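Local coordinates for capsular polysaccharide export system protein KpsC (Thermosulfurimonas dismutans, PDB 6MGB) that probably transfers a beta-linked Kdo sugar from a CMP-activated donor while the conserved glycolipid of Gram-negative bacterial capsules is being built, at residues K131-H136 with G312-V317; P120-Q125 with L292-Y297; V27-S32 with L70-G75. All coordinates share one frame; numbering follows the deposited sequence.

Contact 1: residues K131-H136 with G312-V317; sequences KLIRDH and GNIFDV
Leu-132 meets the ring of Phe-315 at its edge: its methyl CD1 lies near the ring plane, 4.2 Å from Phe-315 CD1, and the two side chains cross at about a right angle. Beside them a second pair runs methyl to methyl, Ile-133 CD1 and Ile-314 CD1 coming within 4.4 Å. Ile-314 reaches that far because its chain is stretched out, CG1 anti to the backbone N (chi1 -171°) and CD1 continuing the same line. Its other branch, CG2, sits over one face of Phe-315, 3.8 Å above the plane and toward the rim, while Asn-313 OD1 lies in the ring plane at another edge. The contact thus sets the end of helix 120-135 against the beginning of helix 314-322, and Ile-318 one turn further along touches both Leu-132 and Ile-133. Polar groups hold the two helix ends separately. Asn-313 and Asp-316 form a capping box: Asp-316 N donates to Asn-313 OD1 at 3.2 Å, and Asn-313 N meets Asp-316 OD2 at 2.9 Å from above the carboxylate plane. At the other end, His-136 ND1 and His-136 N grip Leu-132 O from opposite faces of its carbonyl plane. Between the helices the chemistry is purely apolar, so the spacing here probably rests on shape and burial rather than on directed bonds.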
ATOM      1  N   LYS A 131     -11.552 -12.591  -5.938  1.00 29.03           N
ATOM      2  CA  LYS A 131     -11.431 -14.043  -5.991  1.00 32.67           C
ATOM      3  C   LYS A 131     -10.149 -14.462  -6.700  1.00 28.14           C
ATOM      4  O   LYS A 131      -9.446 -15.370  -6.241  1.00 33.75           O
ATOM      5  CB  LYS A 131     -12.650 -14.652  -6.686  1.00 37.64           C
ATOM      6  CG  LYS A 131     -12.561 -16.161  -6.855  1.00 49.97           C
ATOM      7  CD  LYS A 131     -13.821 -16.747  -7.467  1.00 49.57           C
ATOM      8  CE  LYS A 131     -13.612 -18.203  -7.855  1.00 58.39           C
ATOM      9  NZ  LYS A 131     -13.082 -19.020  -6.727  1.00 58.77           N
ATOM     10  N   LEU A 132      -9.827 -13.815  -7.822  1.00 31.42           N
ATOM     11  CA  LEU A 132      -8.608 -14.157  -8.548  1.00 34.07           C
ATOM     12  C   LEU A 132      -7.370 -13.915  -7.692  1.00 31.15           C
ATOM     13  O   LEU A 132      -6.444 -14.735  -7.678  1.00 30.00           O
ATOM     14  CB  LEU A 132      -8.529 -13.353  -9.847  1.00 31.04           C
ATOM     15  CG  LEU A 132      -9.454 -13.802 -10.984  1.00 38.53           C
ATOM     16  CD1 LEU A 132      -9.531 -12.736 -12.064  1.00 33.51           C
ATOM     17  CD2 LEU A 132      -8.983 -15.123 -11.580  1.00 39.74           C
ATOM     18  N   ILE A 133      -7.336 -12.794  -6.969  1.00 31.15           N
ATOM     19  CA  ILE A 133      -6.182 -12.483  -6.129  1.00 29.88           C
ATOM     20  C   ILE A 133      -6.041 -13.511  -5.014  1.00 32.02           C
ATOM     21  O   ILE A 133      -4.932 -13.956  -4.695  1.00 28.49           O
ATOM     22  CB  ILE A 133      -6.301 -11.051  -5.576  1.00 22.08           C
ATOM     23  CG1 ILE A 133      -6.085 -10.039  -6.706  1.00 26.32           C
ATOM     24  CG2 ILE A 133      -5.302 -10.813  -4.449  1.00 27.92           C
ATOM     25  CD1 ILE A 133      -6.451  -8.614  -6.346  1.00 31.58           C
ATOM     26  N   ARG A 134      -7.158 -13.900  -4.397  1.00 30.76           N
ATOM     27  CA  ARG A 134      -7.118 -14.914  -3.348  0.54 38.13           C
ATOM     28  C   ARG A 134      -6.678 -16.262  -3.905  1.00 41.85           C
ATOM     29  O   ARG A 134      -5.793 -16.923  -3.349  1.00 34.05           O
ATOM     30  CB  ARG A 134      -8.494 -15.040  -2.691  0.54 38.74           C
ATOM     31  CG  ARG A 134      -8.913 -13.850  -1.847  0.54 39.06           C
ATOM     32  CD  ARG A 134     -10.391 -13.936  -1.491  0.54 43.94           C
ATOM     33  NE  ARG A 134     -10.777 -12.974  -0.464  0.54 33.76           N
ATOM     34  CZ  ARG A 134     -12.029 -12.763  -0.069  0.54 36.59           C
ATOM     35  NH1 ARG A 134     -12.285 -11.869   0.877  0.54 30.67           N
ATOM     36  NH2 ARG A 134     -13.029 -13.441  -0.619  0.54 47.06           N
ATOM     37  N   ASP A 135      -7.294 -16.687  -5.010  1.00 32.91           N
ATOM     38  CA  ASP A 135      -7.013 -18.012  -5.555  1.00 40.52           C
ATOM     39  C   ASP A 135      -5.562 -18.143  -6.004  1.00 37.50           C
ATOM     40  O   ASP A 135      -4.927 -19.180  -5.774  1.00 41.43           O
ATOM     41  CB  ASP A 135      -7.960 -18.309  -6.718  1.00 35.76           C
ATOM     42  CG  ASP A 135      -9.384 -18.561  -6.260  1.00 45.99           C
ATOM     43  OD1 ASP A 135      -9.616 -18.616  -5.034  1.00 55.23           O
ATOM     44  OD2 ASP A 135     -10.272 -18.705  -7.127  1.00 46.65           O
ATOM     45  N   HIS A 136      -5.019 -17.112  -6.645  1.00 30.93           N
ATOM     46  CA  HIS A 136      -3.663 -17.165  -7.175  1.00 36.17           C
ATOM     47  C   HIS A 136      -2.626 -16.599  -6.213  1.00 33.86           C
ATOM     48  O   HIS A 136      -1.463 -16.444  -6.599  1.00 28.80           O
ATOM     49  CB  HIS A 136      -3.596 -16.427  -8.513  1.00 37.54           C
ATOM     50  CG  HIS A 136      -4.274 -17.156  -9.630  1.00 44.13           C
ATOM     51  ND1 HIS A 136      -5.585 -16.923  -9.984  1.00 48.37           N
ATOM     52  CD2 HIS A 136      -3.827 -18.130 -10.457  1.00 36.41           C
ATOM     53  CE1 HIS A 136      -5.913 -17.715 -10.989  1.00 44.75           C
ATOM     54  NE2 HIS A 136      -4.863 -18.457 -11.296  1.00 46.33           N
ATOM     55  N   GLY A 312      -4.809   0.347 -18.949  1.00 29.06           N
ATOM     56  CA  GLY A 312      -5.633  -0.832 -18.770  1.00 27.05           C
ATOM     57  C   GLY A 312      -6.365  -0.846 -17.445  1.00 26.96           C
ATOM     58  O   GLY A 312      -6.659   0.212 -16.880  1.00 30.81           O
ATOM     59  N   ASN A 313      -6.663  -2.042 -16.936  1.00 29.50           N
ATOM     60  CA  ASN A 313      -7.400  -2.199 -15.689  1.00 25.94           C
ATOM     61  C   ASN A 313      -6.740  -3.294 -14.863  1.00 25.99           C
ATOM     62  O   ASN A 313      -5.763  -3.921 -15.286  1.00 29.25           O
ATOM     63  CB  ASN A 313      -8.878  -2.512 -15.959  1.00 28.97           C
ATOM     64  CG  ASN A 313      -9.066  -3.741 -16.825  1.00 38.69           C
ATOM     65  OD1 ASN A 313      -8.410  -4.763 -16.626  1.00 31.45           O
ATOM     66  ND2 ASN A 313      -9.961  -3.644 -17.800  1.00 42.01           N
ATOM     67  N   ILE A 314      -7.290  -3.529 -13.669  1.00 25.80           N
ATOM     68  CA  ILE A 314      -6.674  -4.463 -12.732  1.00 26.57           C
ATOM     69  C   ILE A 314      -6.581  -5.858 -13.333  1.00 30.67           C
ATOM     70  O   ILE A 314      -5.647  -6.611 -13.034  1.00 25.90           O
ATOM     71  CB  ILE A 314      -7.458  -4.475 -11.404  1.00 28.33           C
ATOM     72  CG1 ILE A 314      -6.697  -5.281 -10.346  1.00 31.51           C
ATOM     73  CG2 ILE A 314      -8.859  -5.034 -11.618  1.00 28.43           C
ATOM     74  CD1 ILE A 314      -7.328  -5.243  -8.967  1.00 31.12           C
ATOM     75  N   PHE A 315      -7.541  -6.231 -14.183  1.00 25.83           N
ATOM     76  CA  PHE A 315      -7.550  -7.576 -14.744  1.00 30.90           C
ATOM     77  C   PHE A 315      -6.407  -7.785 -15.729  1.00 26.31           C
ATOM     78  O   PHE A 315      -5.943  -8.918 -15.901  1.00 29.28           O
ATOM     79  CB  PHE A 315      -8.898  -7.846 -15.412  1.00 34.48           C
ATOM     80  CG  PHE A 315     -10.054  -7.847 -14.449  1.00 25.71           C
ATOM     81  CD1 PHE A 315     -10.306  -8.953 -13.653  1.00 27.87           C
ATOM     82  CD2 PHE A 315     -10.879  -6.741 -14.329  1.00 31.35           C
ATOM     83  CE1 PHE A 315     -11.362  -8.961 -12.763  1.00 46.59           C
ATOM     84  CE2 PHE A 315     -11.940  -6.743 -13.440  1.00 36.20           C
ATOM     85  CZ  PHE A 315     -12.179  -7.854 -12.656  1.00 31.51           C
ATOM     86  N   ASP A 316      -5.936  -6.719 -16.377  1.00 29.26           N
ATOM     87  CA  ASP A 316      -4.767  -6.846 -17.242  1.00 30.51           C
ATOM     88  C   ASP A 316      -3.528  -7.206 -16.433  1.00 30.37           C
ATOM     89  O   ASP A 316      -2.715  -8.035 -16.858  1.00 33.69           O
ATOM     90  CB  ASP A 316      -4.538  -5.549 -18.016  1.00 29.01           C
ATOM     91  CG  ASP A 316      -5.698  -5.200 -18.925  1.00 29.89           C
ATOM     92  OD1 ASP A 316      -6.275  -6.124 -19.538  1.00 31.82           O
ATOM     93  OD2 ASP A 316      -6.032  -4.002 -19.025  1.00 29.64           O
ATOM     94  N   VAL A 317      -3.369  -6.593 -15.259  1.00 29.41           N
ATOM     95  CA  VAL A 317      -2.207  -6.878 -14.425  1.00 29.59           C
ATOM     96  C   VAL A 317      -2.341  -8.247 -13.771  1.00 35.06           C
ATOM     97  O   VAL A 317      -1.363  -8.998 -13.669  1.00 42.16           O
ATOM     98  CB  VAL A 317      -2.016  -5.754 -13.388  1.00 28.88           C
ATOM     99  CG1 VAL A 317      -1.059  -6.178 -12.280  1.00 31.84           C
ATOM    100  CG2 VAL A 317      -1.498  -4.498 -14.076  1.00 28.82           C
TER

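Contact 2: residues P120-Q125 with L292-Y297; sequences PELMDQ and LFAAAY
Met-123 curls back on itself: its first two side-chain torsions both lie near -60°, which brings the sulfur round to Ala-294 although the side chain sets out from the backbone heading away from it. Met-123 SD ends 4.3 Å from Ala-294 CB. Leu-122 does the reverse and stretches out, with CG anti to the backbone N (chi1 178°) and CD2 continuing the extended line; that methyl stops 4.5 Å from Ala-294 CB. The alanine methyl points toward the other helix and receives both side chains, which come to it from directions about 70° apart. With only a methyl at position 294, the backbones can come close there, and the CA atoms of Met-123 and Ala-294 are 6.9 Å apart. The protein belongs to the GT-B clan, whose fold has two sheet-based domains, and here the first turns of helix 120-135 lie against the middle of helix 289-299. The same pair of helices stays in touch further along, where Ala-294 also meets Ala-126 and Phe-293 packs on Ala-129, Leu-130 and Ile-133. Helix 107-114 takes another side of helix 289-299, placing Leu-108 and Leu-112 against Ala-295. Around 294-297 the helix widens into a pi-type turn, and Tyr-297, at its end, lays its ring nearly parallel to that of Phe-76. On the other segment Gln-125 NE2 makes a weak, bent bond to Glu-121 OE1, 2.9 Å long, from one turn of the helix to the next.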
ATOM      1  N   PRO A 120     -23.786  -1.932  -9.279  1.00 35.05           N
ATOM      2  CA  PRO A 120     -23.778  -3.397  -9.411  1.00 40.45           C
ATOM      3  C   PRO A 120     -22.676  -3.897 -10.326  1.00 32.62           C
ATOM      4  O   PRO A 120     -22.079  -4.948 -10.065  1.00 36.14           O
ATOM      5  CB  PRO A 120     -25.171  -3.700  -9.981  1.00 38.64           C
ATOM      6  CG  PRO A 120     -26.011  -2.537  -9.589  1.00 36.76           C
ATOM      7  CD  PRO A 120     -25.103  -1.351  -9.590  1.00 35.13           C
ATOM      8  N   GLU A 121     -22.383  -3.153 -11.394  1.00 36.31           N
ATOM      9  CA  GLU A 121     -21.370  -3.586 -12.349  1.00 41.31           C
ATOM     10  C   GLU A 121     -19.974  -3.526 -11.740  1.00 45.11           C
ATOM     11  O   GLU A 121     -19.184  -4.466 -11.893  1.00 32.87           O
ATOM     12  CB  GLU A 121     -21.456  -2.721 -13.609  1.00 49.14           C
ATOM     13  CG  GLU A 121     -20.993  -3.405 -14.885  1.00 65.18           C
ATOM     14  CD  GLU A 121     -19.655  -2.891 -15.373  1.00 68.90           C
ATOM     15  OE1 GLU A 121     -18.755  -3.719 -15.626  1.00 81.04           O
ATOM     16  OE2 GLU A 121     -19.503  -1.657 -15.501  1.00 81.56           O
ATOM     17  N   LEU A 122     -19.648  -2.437 -11.040  1.00 31.64           N
ATOM     18  CA  LEU A 122     -18.334  -2.340 -10.415  1.00 34.12           C
ATOM     19  C   LEU A 122     -18.171  -3.394  -9.328  1.00 32.03           C
ATOM     20  O   LEU A 122     -17.134  -4.063  -9.247  1.00 30.89           O
ATOM     21  CB  LEU A 122     -18.118  -0.942  -9.831  1.00 33.06           C
ATOM     22  CG  LEU A 122     -16.775  -0.783  -9.107  1.00 36.84           C
ATOM     23  CD1 LEU A 122     -15.624  -0.764 -10.101  1.00 41.56           C
ATOM     24  CD2 LEU A 122     -16.765   0.453  -8.237  1.00 46.86           C
ATOM     25  N   MET A 123     -19.180  -3.545  -8.469  1.00 27.63           N
ATOM     26  CA  MET A 123     -19.071  -4.501  -7.376  1.00 28.47           C
ATOM     27  C   MET A 123     -18.925  -5.925  -7.895  1.00 37.38           C
ATOM     28  O   MET A 123     -18.274  -6.754  -7.251  1.00 28.62           O
ATOM     29  CB  MET A 123     -20.285  -4.381  -6.456  1.00 34.85           C
ATOM     30  CG  MET A 123     -20.465  -2.992  -5.850  1.00 30.05           C
ATOM     31  SD  MET A 123     -19.023  -2.416  -4.923  1.00 33.92           S
ATOM     32  CE  MET A 123     -18.979  -3.604  -3.588  1.00 39.50           C
ATOM     33  N   ASP A 124     -19.513  -6.227  -9.056  1.00 34.09           N
ATOM     34  CA  ASP A 124     -19.278  -7.528  -9.675  1.00 40.53           C
ATOM     35  C   ASP A 124     -17.824  -7.672 -10.101  1.00 38.94           C
ATOM     36  O   ASP A 124     -17.201  -8.715  -9.861  1.00 39.51           O
ATOM     37  CB  ASP A 124     -20.207  -7.728 -10.872  1.00 44.57           C
ATOM     38  CG  ASP A 124     -21.649  -7.952 -10.463  1.00 61.43           C
ATOM     39  OD1 ASP A 124     -22.554  -7.494 -11.193  1.00 69.72           O
ATOM     40  OD2 ASP A 124     -21.881  -8.574  -9.405  1.00 58.24           O
ATOM     41  N   GLN A 125     -17.262  -6.639 -10.734  1.00 35.89           N
ATOM     42  CA  GLN A 125     -15.841  -6.662 -11.061  1.00 40.97           C
ATOM     43  C   GLN A 125     -14.996  -6.862  -9.811  1.00 41.99           C
ATOM     44  O   GLN A 125     -14.047  -7.656  -9.814  1.00 33.84           O
ATOM     45  CB  GLN A 125     -15.438  -5.368 -11.770  1.00 44.84           C
ATOM     46  CG  GLN A 125     -16.040  -5.192 -13.152  1.00 46.00           C
ATOM     47  CD  GLN A 125     -15.512  -3.959 -13.859  1.00 53.43           C
ATOM     48  OE1 GLN A 125     -14.719  -3.201 -13.299  1.00 54.60           O
ATOM     49  NE2 GLN A 125     -15.947  -3.753 -15.097  1.00 67.40           N
ATOM     50  N   LEU A 292     -14.342  -1.507   0.314  1.00 23.07           N
ATOM     51  CA  LEU A 292     -12.998  -0.980   0.521  1.00 21.68           C
ATOM     52  C   LEU A 292     -12.051  -1.471  -0.566  1.00 25.47           C
ATOM     53  O   LEU A 292     -11.273  -0.693  -1.131  1.00 23.36           O
ATOM     54  CB  LEU A 292     -12.499  -1.391   1.906  1.00 29.29           C
ATOM     55  CG  LEU A 292     -11.078  -0.994   2.304  1.00 53.29           C
ATOM     56  CD1 LEU A 292     -10.829   0.485   2.078  1.00 30.55           C
ATOM     57  CD2 LEU A 292     -10.847  -1.354   3.760  1.00 45.51           C
ATOM     58  N   PHE A 293     -12.112  -2.766  -0.877  1.00 26.26           N
ATOM     59  CA  PHE A 293     -11.265  -3.325  -1.925  1.00 27.54           C
ATOM     60  C   PHE A 293     -11.568  -2.697  -3.280  1.00 32.22           C
ATOM     61  O   PHE A 293     -10.649  -2.384  -4.047  1.00 27.07           O
ATOM     62  CB  PHE A 293     -11.452  -4.841  -1.976  1.00 22.86           C
ATOM     63  CG  PHE A 293     -10.799  -5.496  -3.157  1.00 22.61           C
ATOM     64  CD1 PHE A 293      -9.453  -5.818  -3.132  1.00 25.18           C
ATOM     65  CD2 PHE A 293     -11.535  -5.798  -4.292  1.00 30.00           C
ATOM     66  CE1 PHE A 293      -8.853  -6.422  -4.217  1.00 27.25           C
ATOM     67  CE2 PHE A 293     -10.939  -6.404  -5.380  1.00 28.52           C
ATOM     68  CZ  PHE A 293      -9.598  -6.715  -5.344  1.00 27.51           C
ATOM     69  N   ALA A 294     -12.851  -2.506  -3.599  1.00 23.64           N
ATOM     70  CA  ALA A 294     -13.220  -1.942  -4.894  1.00 21.58           C
ATOM     71  C   ALA A 294     -12.605  -0.561  -5.088  1.00 20.97           C
ATOM     72  O   ALA A 294     -12.003  -0.275  -6.129  1.00 22.85           O
ATOM     73  CB  ALA A 294     -14.742  -1.874  -5.018  1.00 24.98           C
ATOM     74  N   ALA A 295     -12.747   0.316  -4.094  1.00 23.78           N
ATOM     75  CA  ALA A 295     -12.179   1.655  -4.207  1.00 28.64           C
ATOM     76  C   ALA A 295     -10.654   1.610  -4.210  1.00 24.82           C
ATOM     77  O   ALA A 295     -10.005   2.265  -5.034  1.00 24.49           O
ATOM     78  CB  ALA A 295     -12.685   2.535  -3.065  1.00 26.02           C
ATOM     79  N   ALA A 296     -10.066   0.834  -3.298  1.00 21.73           N
ATOM     80  CA  ALA A 296      -8.622   0.899  -3.094  1.00 23.46           C
ATOM     81  C   ALA A 296      -7.856   0.236  -4.233  1.00 23.82           C
ATOM     82  O   ALA A 296      -6.807   0.737  -4.653  1.00 23.57           O
ATOM     83  CB  ALA A 296      -8.254   0.252  -1.760  1.00 23.94           C
ATOM     84  N   TYR A 297      -8.350  -0.895  -4.740  1.00 26.42           N
ATOM     85  CA  TYR A 297      -7.606  -1.668  -5.729  1.00 23.20           C
ATOM     86  C   TYR A 297      -8.116  -1.498  -7.156  1.00 24.69           C
ATOM     87  O   TYR A 297      -7.318  -1.586  -8.094  1.00 26.75           O
ATOM     88  CB  TYR A 297      -7.623  -3.158  -5.358  1.00 24.81           C
ATOM     89  CG  TYR A 297      -6.497  -3.586  -4.424  1.00 25.68           C
ATOM     90  CD1 TYR A 297      -6.236  -2.889  -3.249  1.00 27.31           C
ATOM     91  CD2 TYR A 297      -5.708  -4.696  -4.712  1.00 26.33           C
ATOM     92  CE1 TYR A 297      -5.217  -3.277  -2.396  1.00 26.10           C
ATOM     93  CE2 TYR A 297      -4.687  -5.091  -3.863  1.00 25.87           C
ATOM     94  CZ  TYR A 297      -4.447  -4.378  -2.707  1.00 26.95           C
ATOM     95  OH  TYR A 297      -3.434  -4.758  -1.854  1.00 30.23           O
TER

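Contact 3: residues V27-S32 with L70-G75; sequences VFLEDS and LALEDG
No flat side chain takes part where Leu-29 meets Leu-70 and Leu-72; three branched aliphatic groups do all the touching, so neither ring faces nor ring edges enter into it. The one aromatic ring of the two segments, that of Phe-28, is turned to other neighbours, among them Leu-91 and Ile-304. A single methyl of Leu-29 serves both partners: CD2 lies 3.9 Å from Leu-72 CD2 and 4.2 Å from Leu-70 CD1, and the lines to these two methyls open at roughly 80°. Leu-29 and Leu-72 cross at about a right angle, whereas Leu-29 and Leu-70 meet more aslant. The two strand leucines also present different branches. In Leu-70 the touching methyl is the extended one, CD1 being anti to CA (chi2 -174°); in Leu-72 the matching CD1 runs on past and CD2, the branch at its side, makes the contact. Being two apart on strand 69-74, these leucines rise from the same face of the sheet, and Leu-29 comes down on them from helix 25-29. That short helix lies in the beta-alpha-beta connection between the parallel strands 11-13 and 33-35, and Leu-29 also touches Val-93 on strand 90-94. Glu-30, with a positive phi of 61°, turns the chain out of the helix toward the edge strand. Phe-28 O accepts a bond from Arg-302 NH1, a positive charge that probably suits the negative end of the helix. Leu-29 itself is buried among hydrocarbon, which implies that its hold on the sheet comes from van der Waals contact and the exclusion of water.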
ATOM      1  N   VAL A  27       2.253   7.638 -19.618  1.00 35.51           N
ATOM      2  CA  VAL A  27       1.071   6.821 -19.865  1.00 35.55           C
ATOM      3  C   VAL A  27       0.207   6.756 -18.613  1.00 26.41           C
ATOM      4  O   VAL A  27      -1.020   6.890 -18.680  1.00 32.36           O
ATOM      5  CB  VAL A  27       1.484   5.417 -20.349  1.00 39.55           C
ATOM      6  CG1 VAL A  27       0.260   4.526 -20.528  1.00 43.55           C
ATOM      7  CG2 VAL A  27       2.265   5.513 -21.655  1.00 37.22           C
ATOM      8  N   PHE A  28       0.832   6.548 -17.451  1.00 29.56           N
ATOM      9  CA  PHE A  28       0.089   6.556 -16.196  1.00 34.70           C
ATOM     10  C   PHE A  28      -0.588   7.903 -15.974  1.00 36.93           C
ATOM     11  O   PHE A  28      -1.772   7.968 -15.627  1.00 30.76           O
ATOM     12  CB  PHE A  28       1.024   6.238 -15.026  1.00 33.48           C
ATOM     13  CG  PHE A  28       1.477   4.803 -14.968  1.00 33.76           C
ATOM     14  CD1 PHE A  28       0.571   3.778 -14.752  1.00 33.27           C
ATOM     15  CD2 PHE A  28       2.819   4.485 -15.095  1.00 29.11           C
ATOM     16  CE1 PHE A  28       0.995   2.463 -14.683  1.00 27.45           C
ATOM     17  CE2 PHE A  28       3.248   3.174 -15.027  1.00 37.31           C
ATOM     18  CZ  PHE A  28       2.335   2.161 -14.821  1.00 30.02           C
ATOM     19  N   LEU A  29       0.154   8.994 -16.176  1.00 33.31           N
ATOM     20  CA  LEU A  29      -0.351  10.324 -15.862  1.00 34.00           C
ATOM     21  C   LEU A  29      -1.349  10.844 -16.888  1.00 35.49           C
ATOM     22  O   LEU A  29      -2.128  11.748 -16.565  1.00 36.18           O
ATOM     23  CB  LEU A  29       0.810  11.316 -15.750  1.00 34.54           C
ATOM     24  CG  LEU A  29       1.698  11.209 -14.508  1.00 43.43           C
ATOM     25  CD1 LEU A  29       2.854  12.191 -14.599  1.00 40.64           C
ATOM     26  CD2 LEU A  29       0.893  11.457 -13.241  1.00 40.62           C
ATOM     27  N   GLU A  30      -1.346  10.306 -18.105  1.00 38.30           N
ATOM     28  CA  GLU A  30      -2.186  10.813 -19.187  1.00 41.54           C
ATOM     29  C   GLU A  30      -1.850  12.262 -19.527  1.00 50.77           C
ATOM     30  O   GLU A  30      -2.670  12.978 -20.111  1.00 44.76           O
ATOM     31  CB  GLU A  30      -3.672  10.666 -18.838  1.00 41.47           C
ATOM     32  CG  GLU A  30      -4.081   9.227 -18.541  1.00 50.37           C
ATOM     33  CD  GLU A  30      -5.450   9.119 -17.898  1.00 65.53           C
ATOM     34  OE1 GLU A  30      -6.163  10.143 -17.833  1.00 52.39           O
ATOM     35  OE2 GLU A  30      -5.814   8.011 -17.454  1.00 62.67           O
ATOM     36  N   ASP A  31      -0.644  12.697 -19.159  1.00 46.87           N
ATOM     37  CA  ASP A  31      -0.132  14.020 -19.477  1.00 44.40           C
ATOM     38  C   ASP A  31       1.355  13.895 -19.775  1.00 43.00           C
ATOM     39  O   ASP A  31       1.980  12.865 -19.510  1.00 43.83           O
ATOM     40  CB  ASP A  31      -0.354  15.009 -18.324  1.00 56.04           C
ATOM     41  CG  ASP A  31      -1.817  15.351 -18.119  1.00 55.40           C
ATOM     42  OD1 ASP A  31      -2.458  15.832 -19.076  1.00 56.97           O
ATOM     43  OD2 ASP A  31      -2.324  15.138 -16.997  1.00 52.30           O
ATOM     44  N   SER A  32       1.924  14.957 -20.333  1.00 43.43           N
ATOM     45  CA  SER A  32       3.364  15.039 -20.512  1.00 43.41           C
ATOM     46  C   SER A  32       4.014  15.590 -19.247  1.00 39.20           C
ATOM     47  O   SER A  32       3.379  16.277 -18.443  1.00 38.19           O
ATOM     48  CB  SER A  32       3.714  15.919 -21.712  1.00 49.33           C
ATOM     49  OG  SER A  32       3.250  15.343 -22.920  1.00 64.93           O
ATOM     50  N   LEU A  70       0.411  16.350  -7.385  1.00 25.56           N
ATOM     51  CA  LEU A  70       0.109  14.942  -7.612  1.00 25.97           C
ATOM     52  C   LEU A  70       1.104  14.098  -6.822  1.00 31.36           C
ATOM     53  O   LEU A  70       2.296  14.070  -7.143  1.00 28.50           O
ATOM     54  CB  LEU A  70       0.172  14.605  -9.101  1.00 23.97           C
ATOM     55  CG  LEU A  70      -0.611  15.515 -10.049  1.00 28.32           C
ATOM     56  CD1 LEU A  70      -0.562  14.961 -11.462  1.00 26.10           C
ATOM     57  CD2 LEU A  70      -2.046  15.673  -9.593  1.00 33.75           C
ATOM     58  N   ALA A  71       0.612  13.413  -5.793  1.00 27.36           N
ATOM     59  CA  ALA A  71       1.429  12.471  -5.037  1.00 23.17           C
ATOM     60  C   ALA A  71       1.485  11.145  -5.787  1.00 22.28           C
ATOM     61  O   ALA A  71       0.447  10.522  -6.028  1.00 27.44           O
ATOM     62  CB  ALA A  71       0.857  12.270  -3.637  1.00 23.22           C
ATOM     63  N   LEU A  72       2.689  10.716  -6.159  1.00 22.13           N
ATOM     64  CA  LEU A  72       2.890   9.491  -6.920  1.00 20.02           C
ATOM     65  C   LEU A  72       3.483   8.408  -6.027  1.00 27.37           C
ATOM     66  O   LEU A  72       4.386   8.674  -5.229  1.00 27.14           O
ATOM     67  CB  LEU A  72       3.817   9.732  -8.115  1.00 26.13           C
ATOM     68  CG  LEU A  72       3.495  10.949  -8.986  1.00 35.56           C
ATOM     69  CD1 LEU A  72       4.535  11.106 -10.083  1.00 39.30           C
ATOM     70  CD2 LEU A  72       2.101  10.843  -9.585  1.00 33.62           C
ATOM     71  N   GLU A  73       2.962   7.189  -6.161  1.00 26.66           N
ATOM     72  CA  GLU A  73       3.478   6.036  -5.435  1.00 24.54           C
ATOM     73  C   GLU A  73       3.286   4.795  -6.296  1.00 24.81           C
ATOM     74  O   GLU A  73       2.509   4.796  -7.256  1.00 29.33           O
ATOM     75  CB  GLU A  73       2.775   5.836  -4.081  1.00 24.54           C
ATOM     76  CG  GLU A  73       2.810   7.032  -3.124  1.00 28.12           C
ATOM     77  CD  GLU A  73       4.141   7.189  -2.410  1.00 30.52           C
ATOM     78  OE1 GLU A  73       4.342   8.236  -1.755  1.00 26.85           O
ATOM     79  OE2 GLU A  73       4.980   6.267  -2.494  1.00 30.20           O
ATOM     80  N   ASP A  74       4.001   3.730  -5.943  1.00 25.93           N
ATOM     81  CA  ASP A  74       3.738   2.436  -6.559  1.00 26.81           C
ATOM     82  C   ASP A  74       2.313   2.003  -6.254  1.00 24.81           C
ATOM     83  O   ASP A  74       1.778   2.278  -5.176  1.00 27.03           O
ATOM     84  CB  ASP A  74       4.725   1.384  -6.047  1.00 24.37           C
ATOM     85  CG  ASP A  74       6.124   1.592  -6.581  1.00 33.71           C
ATOM     86  OD1 ASP A  74       6.265   2.169  -7.679  1.00 32.33           O
ATOM     87  OD2 ASP A  74       7.087   1.174  -5.904  1.00 35.98           O
ATOM     88  N   GLY A  75       1.689   1.333  -7.216  1.00 27.41           N
ATOM     89  CA  GLY A  75       0.369   0.786  -6.995  1.00 24.78           C
ATOM     90  C   GLY A  75       0.385  -0.313  -5.951  1.00 22.78           C
ATOM     91  O   GLY A  75       1.431  -0.819  -5.541  1.00 23.57           O
TER

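Contacts 1 and 2 are neighbours, their centres 12 Å apart, because helix 120-135 enters both, with its first turns in contact 2 and its last in contact 1. They touch directly: Phe-315 CZ comes within 3.4 Å of Gln-125 O, and Ile-133 CD1 within 3.8 Å of Phe-293 CZ. Contact 3 stands apart, its centre 21 Å from each of the others, with nearest atoms about 7 Å away. Contact 1 is the one near the nucleotide: the side chain of Ile-133 is about 10 Å from the bound cytidine monophosphate and about 7 Å from that of Glu-252, which binds it. Contacts 2 and 3 lie away from that site.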